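Helianthamide (PDB 4X0N) probably inhibits pancreatic alpha-amylase, as a small disulfide-rich sea anemone protein of the beta-defensin fold. Local coordinates at residues A18-D23 with L37-T42; C6-G11 with A28-C33. All coordinates share one frame; numbering follows the deposited sequence.

Interaction 1 (A18-D23 with L37-T42); sequences ASCAED and LCCYKT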
loop_
_atom_site.group_PDB
_atom_site.type_symbol
_atom_site.label_atom_id
_atom_site.label_comp_id
_atom_site.label_asym_id
_atom_site.label_seq_id
_atom_site.Cartn_x
_atom_site.Cartn_y
_atom_site.Cartn_z
ATOM N N ALA B 18 0.044 -30.075 -5.983
ATOM C CA ALA B 18 -0.472 -30.759 -7.164
ATOM C C ALA B 18 -1.951 -31.100 -7.005
ATOM O O ALA B 18 -2.724 -31.010 -7.958
ATOM C CB ALA B 18 0.330 -32.012 -7.432
ATOM N N SER B 19 -2.339 -31.492 -5.796
ATOM C CA SER B 19 -3.748 -31.716 -5.487
ATOM C C SER B 19 -4.057 -31.309 -4.050
ATOM O O SER B 19 -3.203 -31.412 -3.171
ATOM C CB SER B 19 -4.144 -33.172 -5.745
ATOM O OG SER B 19 -3.452 -34.054 -4.875
ATOM N N CYS B 20 -5.282 -30.850 -3.819
ATOM C CA CYS B 20 -5.661 -30.292 -2.524
ATOM C C CYS B 20 -6.325 -31.315 -1.614
ATOM O O CYS B 20 -6.949 -32.266 -2.083
ATOM C CB CYS B 20 -6.588 -29.094 -2.717
ATOM S SG CYS B 20 -5.923 -27.847 -3.829
ATOM N N ALA B 21 -6.178 -31.109 -0.308
ATOM C CA ALA B 21 -6.799 -31.966 0.700
ATOM C C ALA B 21 -8.322 -32.036 0.565
ATOM O O ALA B 21 -8.929 -31.277 -0.190
ATOM C CB ALA B 21 -6.409 -31.500 2.095
ATOM N N GLU B 22 -8.930 -32.955 1.307
ATOM C CA GLU B 22 -10.382 -33.113 1.312
ATOM C C GLU B 22 -11.098 -31.851 1.794
ATOM O O GLU B 22 -12.196 -31.535 1.334
ATOM C CB GLU B 22 -10.779 -34.301 2.192
ATOM C CG GLU B 22 -12.176 -34.830 1.916
ATOM C CD GLU B 22 -12.334 -35.322 0.489
ATOM O OE1 GLU B 22 -11.762 -36.383 0.158
ATOM O OE2 GLU B 22 -13.023 -34.642 -0.303
ATOM N N ASP B 23 -10.472 -31.129 2.719
ATOM C CA ASP B 23 -11.098 -29.962 3.335
ATOM C C ASP B 23 -10.543 -28.650 2.783
ATOM O O ASP B 23 -10.704 -27.591 3.393
ATOM C CB ASP B 23 -10.925 -30.006 4.856
ATOM C CG ASP B 23 -9.471 -29.903 5.280
ATOM O OD1 ASP B 23 -8.591 -30.326 4.500
ATOM O OD2 ASP B 23 -9.209 -29.398 6.392
ATOM N N LEU B 37 -1.889 -26.318 -8.315
ATOM C CA LEU B 37 -3.075 -25.684 -7.750
ATOM C C LEU B 37 -2.709 -24.861 -6.522
ATOM O O LEU B 37 -1.733 -25.159 -5.836
ATOM C CB LEU B 37 -4.091 -26.753 -7.341
ATOM C CG LEU B 37 -5.066 -27.319 -8.380
ATOM C CD1 LEU B 37 -4.364 -27.756 -9.656
ATOM C CD2 LEU B 37 -5.835 -28.485 -7.781
ATOM N N CYS B 38 -3.492 -23.824 -6.248
ATOM C CA CYS B 38 -3.409 -23.149 -4.959
ATOM C C CYS B 38 -4.461 -23.734 -4.026
ATOM O O CYS B 38 -5.655 -23.674 -4.304
ATOM C CB CYS B 38 -3.616 -21.643 -5.122
ATOM S SG CYS B 38 -3.612 -20.718 -3.566
ATOM N N CYS B 39 -4.007 -24.293 -2.910
ATOM C CA CYS B 39 -4.887 -25.015 -2.001
ATOM C C CYS B 39 -5.092 -24.214 -0.724
ATOM O O CYS B 39 -4.171 -24.052 0.078
ATOM C CB CYS B 39 -4.302 -26.393 -1.677
ATOM S SG CYS B 39 -4.056 -27.470 -3.116
ATOM N N TYR B 40 -6.307 -23.713 -0.538
ATOM C CA TYR B 40 -6.573 -22.781 0.543
ATOM C C TYR B 40 -7.813 -23.163 1.332
ATOM O O TYR B 40 -8.572 -24.047 0.936
ATOM C CB TYR B 40 -6.757 -21.372 -0.026
ATOM C CG TYR B 40 -7.937 -21.233 -0.972
ATOM C CD1 TYR B 40 -9.117 -20.630 -0.558
ATOM C CD2 TYR B 40 -7.869 -21.701 -2.279
ATOM C CE1 TYR B 40 -10.195 -20.497 -1.416
ATOM C CE2 TYR B 40 -8.944 -21.575 -3.145
ATOM C CZ TYR B 40 -10.103 -20.971 -2.708
ATOM O OH TYR B 40 -11.176 -20.841 -3.561
ATOM N N LYS B 41 -8.001 -22.487 2.460
ATOM C CA LYS B 41 -9.262 -22.504 3.178
ATOM C C LYS B 41 -9.656 -21.056 3.423
ATOM O O LYS B 41 -8.801 -20.220 3.715
ATOM C CB LYS B 41 -9.115 -23.228 4.517
ATOM C CG LYS B 41 -8.427 -24.578 4.434
ATOM C CD LYS B 41 -8.286 -25.201 5.813
ATOM C CE LYS B 41 -7.455 -26.479 5.771
ATOM N NZ LYS B 41 -6.039 -26.222 5.373
ATOM N N THR B 42 -10.941 -20.752 3.304
ATOM C CA THR B 42 -11.408 -19.424 3.669
ATOM C C THR B 42 -11.777 -19.430 5.144
ATOM O O THR B 42 -12.333 -20.408 5.642
ATOM C CB THR B 42 -12.627 -18.991 2.831
ATOM O OG1 THR B 42 -13.738 -19.852 3.113
ATOM C CG2 THR B 42 -12.303 -19.055 1.347
#

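Interaction 2 (C6-G11 with A28-C33); sequences CYIYHG and AGMGVC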
loop_
_atom_site.group_PDB
_atom_site.type_symbol
_atom_site.label_atom_id
_atom_site.label_comp_id
_atom_site.label_asym_id
_atom_site.label_seq_id
_atom_site.Cartn_x
_atom_site.Cartn_y
_atom_site.Cartn_z
ATOM N N CYS B 6 0.268 -18.809 -2.007
ATOM C CA CYS B 6 -0.455 -18.205 -3.114
ATOM C C CYS B 6 -1.585 -17.344 -2.579
ATOM O O CYS B 6 -2.607 -17.838 -2.111
ATOM C CB CYS B 6 -0.966 -19.283 -4.076
ATOM S SG CYS B 6 -1.600 -20.776 -3.284
ATOM N N TYR B 7 -1.370 -16.036 -2.666
ATOM C CA TYR B 7 -2.300 -15.049 -2.145
ATOM C C TYR B 7 -3.488 -14.897 -3.077
ATOM O O TYR B 7 -3.329 -14.790 -4.290
ATOM C CB TYR B 7 -1.606 -13.696 -1.978
ATOM C CG TYR B 7 -2.539 -12.586 -1.553
ATOM C CD1 TYR B 7 -2.875 -12.408 -0.218
ATOM C CD2 TYR B 7 -3.087 -11.719 -2.487
ATOM C CE1 TYR B 7 -3.732 -11.394 0.173
ATOM C CE2 TYR B 7 -3.943 -10.705 -2.107
ATOM C CZ TYR B 7 -4.263 -10.545 -0.777
ATOM O OH TYR B 7 -5.116 -9.532 -0.407
ATOM N N ILE B 8 -4.680 -14.886 -2.494
ATOM C CA ILE B 8 -5.912 -14.778 -3.263
ATOM C C ILE B 8 -6.628 -13.469 -2.963
ATOM O O ILE B 8 -6.914 -12.683 -3.867
ATOM C CB ILE B 8 -6.844 -15.980 -3.033
ATOM C CG1 ILE B 8 -6.151 -17.272 -3.467
ATOM C CG2 ILE B 8 -8.156 -15.793 -3.781
ATOM C CD1 ILE B 8 -6.974 -18.506 -3.234
ATOM N N TYR B 9 -6.908 -13.239 -1.687
ATOM C CA TYR B 9 -7.569 -12.017 -1.258
ATOM C C TYR B 9 -7.328 -11.822 0.239
ATOM O O TYR B 9 -6.736 -12.682 0.890
ATOM C CB TYR B 9 -9.069 -12.071 -1.575
ATOM C CG TYR B 9 -9.776 -10.753 -1.365
ATOM C CD1 TYR B 9 -9.441 -9.638 -2.123
ATOM C CD2 TYR B 9 -10.761 -10.615 -0.397
ATOM C CE1 TYR B 9 -10.072 -8.428 -1.934
ATOM C CE2 TYR B 9 -11.398 -9.405 -0.199
ATOM C CZ TYR B 9 -11.050 -8.316 -0.973
ATOM O OH TYR B 9 -11.671 -7.103 -0.782
ATOM N N HIS B 10 -7.779 -10.690 0.772
ATOM C CA HIS B 10 -7.570 -10.340 2.177
ATOM C C HIS B 10 -8.004 -11.431 3.155
ATOM O O HIS B 10 -9.194 -11.703 3.312
ATOM C CB HIS B 10 -8.252 -9.009 2.503
ATOM C CG HIS B 10 -7.924 -7.910 1.541
ATOM N ND1 HIS B 10 -6.627 -7.522 1.266
ATOM C CD2 HIS B 10 -8.719 -7.111 0.796
ATOM C CE1 HIS B 10 -6.644 -6.536 0.389
ATOM N NE2 HIS B 10 -7.900 -6.266 0.085
ATOM N N GLY B 11 -7.027 -12.047 3.813
ATOM C CA GLY B 11 -7.289 -13.101 4.775
ATOM C C GLY B 11 -7.373 -14.484 4.156
ATOM O O GLY B 11 -7.712 -15.455 4.833
ATOM N N ALA B 28 -6.918 -22.889 -9.703
ATOM C CA ALA B 28 -6.000 -23.146 -10.805
ATOM C C ALA B 28 -5.515 -21.843 -11.430
ATOM O O ALA B 28 -6.095 -20.781 -11.207
ATOM C CB ALA B 28 -6.682 -24.000 -11.861
ATOM N N GLY B 29 -4.450 -21.939 -12.220
ATOM C CA GLY B 29 -4.047 -20.863 -13.106
ATOM C C GLY B 29 -3.265 -19.734 -12.462
ATOM O O GLY B 29 -3.057 -18.691 -13.082
ATOM N N MET B 30 -2.827 -19.936 -11.223
ATOM C CA MET B 30 -2.033 -18.925 -10.534
ATOM C C MET B 30 -0.550 -19.097 -10.849
ATOM O O MET B 30 0.035 -20.145 -10.573
ATOM C CB MET B 30 -2.269 -18.993 -9.027
ATOM C CG MET B 30 -3.725 -18.825 -8.629
ATOM S SD MET B 30 -3.930 -18.532 -6.863
ATOM C CE MET B 30 -3.103 -16.953 -6.691
ATOM N N GLY B 31 0.041 -18.060 -11.437
ATOM C CA GLY B 31 1.439 -18.059 -11.835
ATOM C C GLY B 31 2.456 -18.565 -10.826
ATOM O O GLY B 31 3.405 -19.258 -11.195
ATOM N N VAL B 32 2.271 -18.219 -9.555
ATOM C CA VAL B 32 3.274 -18.533 -8.540
ATOM C C VAL B 32 3.306 -20.009 -8.157
ATOM O O VAL B 32 4.262 -20.472 -7.537
ATOM C CB VAL B 32 3.093 -17.689 -7.261
ATOM C CG1 VAL B 32 3.323 -16.217 -7.561
ATOM C CG2 VAL B 32 1.712 -17.917 -6.662
ATOM N N CYS B 33 2.260 -20.743 -8.526
ATOM C CA CYS B 33 2.229 -22.182 -8.294
ATOM C C CYS B 33 2.932 -22.940 -9.418
ATOM O O CYS B 33 3.273 -24.114 -9.264
ATOM C CB CYS B 33 0.787 -22.672 -8.134
ATOM S SG CYS B 33 0.007 -22.167 -6.580
#

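Interaction 1 (A18-D23 with L37-T42)
Cys20 and Cys39 meet through the SG-SG bond that gives this contact its centre, and in a beta-defensin fold it is the link between the third and sixth cysteines. The loop that follows strand 12-17 here runs nearly parallel to strand 37-40, the end-to-end directions differing by 19°, and the disulfide spans the 5.4 Å between Cys20 CA and Cys39 CA. Both sulfurs lie anti to their own carbonyl carbon, and the bond between them has a left-handed twist, chi3 -78°. This turns the two CB-SG bonds nearly crosswise and leaves Cys20 CB 3.7 Å from Cys39 CB.

Leu37 flanks the disulfide two residues before Cys39, on the same side of the strand. Its CD2 methyl comes alongside Cys20 SG at 4.0 Å and reaches the carbonyl oxygen of Ala18, with Leu37 CD2 4.0 Å from Ala18 O. Both methyls of the leucine border that oxygen, CD1 as well as CD2, and Ala26 of strand 25-27 touches both Leu37 and Cys20, extending the apolar patch.

Beyond the disulfide the contact becomes more open and more polar. Lys41 and Asp23 cross obliquely: the lysine chain is extended as far as CE and then bends at chi4, 65°, which sets NZ aside from the carboxylate. The opposite charges should attract, yet Asp23 OD2 and Lys41 NZ remain 4.6 Å apart, and NZ has a long, weak ion pair with Glu24 instead. What the aspartate meets is the aliphatic part of the chain. Its OD2 lies 3.5 Å from Lys41 CE, while Lys41 CG passes 3.9 Å from Asp23 O.

Interaction 2 (C6-G11 with A28-C33)
Cys33 N donates a hydrogen bond to Met30 O at 3.1 Å, closing the turn from which Met30, Val32 and Cys33 all meet Cys6. This is the 3-10 turn of segment 31-33, which stands beside the start of strand 6-9, an outermost strand of the sheet. Met30 touches Cys6, Tyr7 and Ile8. Its chain is bent at chi3, 64°, which places CE 4.1 Å from Cys6 CB and near the carbonyl oxygen of Tyr7, while SD lies 4.2 Å from Ile8 CG1. The thioether sulfur thus meets both Cys6 and Ile8, and Cys38 of strand 37-40 touches both Met30 and Ile8.

Val32 adds a single methyl, CG2, set 4.0 Å from Cys6 CB. Cys33 SG approaches Cys6 from the same segment, 3.9 Å from Cys6 SG, but the two sulfurs belong to different bridges: Cys6 is joined to Cys38 and Cys33 to Cys16. Two disulfides are therefore packed side by side at this corner of the fold.

Farther along, Ile8 and Tyr9 both face Val12 in a classic beta bulge. Tyr9 OH and both ring nitrogens of His10 hydrogen-bond to acidic side chains of the other protein chain, which is met from Tyr7 to His10 and also at Ala28. Between the two segments the contact itself is made largely of sulfur, methyl and methylene groups, which implies that it is held by apolar packing and the neighbouring covalent bridges rather than by directional polar bonds.

Overall arrangement
From the N terminus the chain enters strand 6-9, the first half of interaction 2, turns into strand 12-17 and then reaches the 18-23 loop, the first half of interaction 1. Strand 25-27 follows, and the 28-33 turn then comes back to the first strand, closing a loop of 16 intervening residues. Strand 37-40 returns to the 18-23 loop and closes another of 13. The two loops cross, since their segments alternate along the chain, and their centres lie 11 Å apart on opposite sides of the chain's centre. The Cys6-Cys38 disulfide joins the two contacts directly, linking strand 6-9 to strand 37-40 of the same antiparallel sheet.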